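Local coordinates for probable transcriptional regulatory protein aq_1575 (Aquifex aeolicus, PDB 1LFP) that probably binds DNA and takes part in regulating transcription, at residues V113-V116 against F117-G121. Numbering follows the deposited sequence.
Sequences VRHV and FTKHG
Three rings, those of Phe117, His115 and His120, each meet the preceding or following turn at an edge. Val113 O lies near the plane of the Phe117 ring, 3.4 Å from Phe117 CD2. Val113 CG1 comes alongside the same edge, with the two side chains pointing the same way, and reaches Phe117 CD2 at 3.6 Å. CG1 of Val113 is anti to its own N (chi1 169°), which sets this methyl beside the ring. At the His115 ring the edge neighbour is Lys119 NZ, 3.6 Å from His115 CD2. The Lys119 chain folds back alongside the histidine, its middle carbons doubtfully placed. His115 ND1 is hydrogen-bonded to Ser111 O, one turn earlier. The His120 ring turns its CD2 edge to Val116 O, at 3.1 Å, in the ring plane. The helical backbone bonds hold the turn: Phe117 N to Val113 O is 2.9 Å. Thr118 N to Arg114 O is 3.0 Å. The bond from His120 N to Val116 O is weak, as the helix ends here. Gly121, with positive phi, is the C' residue of a Schellman motif, formed by the bonds Gly122 N to Phe117 O and Gly121 N to Thr118 O (2.9 Å). This is the C-terminal end of helix 106-119. Val113 and Phe117 pack on Leu124 of strand 123-124, while Val116 and His120 touch Ala224 of helix 212-226.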
loop_
_atom_site.group_PDB
_atom_site.type_symbol
_atom_site.label_atom_id
_atom_site.label_comp_id
_atom_site.label_asym_id
_atom_site.label_seq_id
_atom_site.Cartn_x
_atom_site.Cartn_y
_atom_site.Cartn_z
ATOM N N VAL A 113 14.766 4.127 7.839
ATOM C CA VAL A 113 14.579 4.131 6.386
ATOM C C VAL A 113 15.863 4.511 5.681
ATOM O O VAL A 113 16.258 3.858 4.700
ATOM C CB VAL A 113 13.423 5.052 5.994
ATOM C CG1 VAL A 113 13.413 5.255 4.493
ATOM C CG2 VAL A 113 12.101 4.431 6.434
ATOM N N ARG A 114 16.553 5.517 6.215
ATOM C CA ARG A 114 17.813 5.938 5.655
ATOM C C ARG A 114 18.763 4.754 5.682
ATOM O O ARG A 114 19.391 4.490 4.689
ATOM C CB ARG A 114 18.431 7.102 6.435
ATOM C CG ARG A 114 19.649 7.729 5.725
ATOM C CD ARG A 114 20.149 8.988 6.448
ATOM N NE ARG A 114 19.109 10.015 6.570
ATOM C CZ ARG A 114 18.737 10.847 5.595
ATOM N NH1 ARG A 114 19.320 10.796 4.399
ATOM N NH2 ARG A 114 17.765 11.730 5.816
ATOM N N HIS A 115 18.826 4.024 6.813
ATOM C CA HIS A 115 19.729 2.886 6.910
ATOM C C HIS A 115 19.385 1.876 5.852
ATOM O O HIS A 115 20.280 1.358 5.193
ATOM C CB HIS A 115 19.665 2.187 8.287
ATOM C CG HIS A 115 20.420 2.895 9.379
ATOM N ND1 HIS A 115 20.036 4.117 9.881
ATOM C CD2 HIS A 115 21.548 2.557 10.050
ATOM C CE1 HIS A 115 20.892 4.506 10.812
ATOM N NE2 HIS A 115 21.821 3.576 10.933
ATOM N N VAL A 116 18.095 1.565 5.700
ATOM C CA VAL A 116 17.719 0.577 4.682
ATOM C C VAL A 116 18.179 1.005 3.294
ATOM O O VAL A 116 18.709 0.199 2.517
ATOM C CB VAL A 116 16.189 0.367 4.621
ATOM C CG1 VAL A 116 15.845 -0.625 3.517
ATOM C CG2 VAL A 116 15.674 -0.109 5.991
ATOM N N PHE A 117 17.930 2.258 2.945
ATOM C CA PHE A 117 18.338 2.742 1.621
ATOM C C PHE A 117 19.850 2.583 1.399
ATOM O O PHE A 117 20.289 2.017 0.408
ATOM C CB PHE A 117 17.946 4.207 1.464
ATOM C CG PHE A 117 16.602 4.425 0.781
ATOM C CD1 PHE A 117 16.514 4.459 -0.609
ATOM C CD2 PHE A 117 15.440 4.623 1.534
ATOM C CE1 PHE A 117 15.291 4.691 -1.272
ATOM C CE2 PHE A 117 14.196 4.856 0.883
ATOM C CZ PHE A 117 14.129 4.888 -0.525
ATOM N N THR A 118 20.636 3.095 2.333
ATOM C CA THR A 118 22.091 3.012 2.255
ATOM C C THR A 118 22.641 1.593 2.153
ATOM O O THR A 118 23.460 1.301 1.279
ATOM C CB THR A 118 22.724 3.700 3.451
ATOM O OG1 THR A 118 22.337 5.079 3.446
ATOM C CG2 THR A 118 24.254 3.599 3.381
ATOM N N LYS A 119 22.169 0.713 3.022
ATOM C CA LYS A 119 22.616 -0.670 3.037
ATOM C C LYS A 119 22.481 -1.328 1.681
ATOM O O LYS A 119 23.337 -2.101 1.267
ATOM C CB LYS A 119 21.827 -1.447 4.080
ATOM C CG LYS A 119 22.361 -1.293 5.486
ATOM C CD LYS A 119 22.629 0.163 5.875
ATOM C CE LYS A 119 22.910 0.246 7.371
ATOM N NZ LYS A 119 21.842 -0.500 8.115
ATOM N N HIS A 120 21.409 -0.994 0.971
ATOM C CA HIS A 120 21.177 -1.575 -0.333
ATOM C C HIS A 120 21.643 -0.745 -1.528
ATOM O O HIS A 120 21.230 -0.994 -2.647
ATOM C CB HIS A 120 19.701 -1.938 -0.452
ATOM C CG HIS A 120 19.263 -2.941 0.568
ATOM N ND1 HIS A 120 19.500 -4.292 0.434
ATOM C CD2 HIS A 120 18.675 -2.778 1.777
ATOM C CE1 HIS A 120 19.075 -4.919 1.516
ATOM N NE2 HIS A 120 18.572 -4.024 2.348
ATOM N N GLY A 121 22.512 0.229 -1.283
ATOM C CA GLY A 121 23.055 1.028 -2.370
ATOM C C GLY A 121 22.161 2.136 -2.879
ATOM O O GLY A 121 22.385 2.683 -3.969
#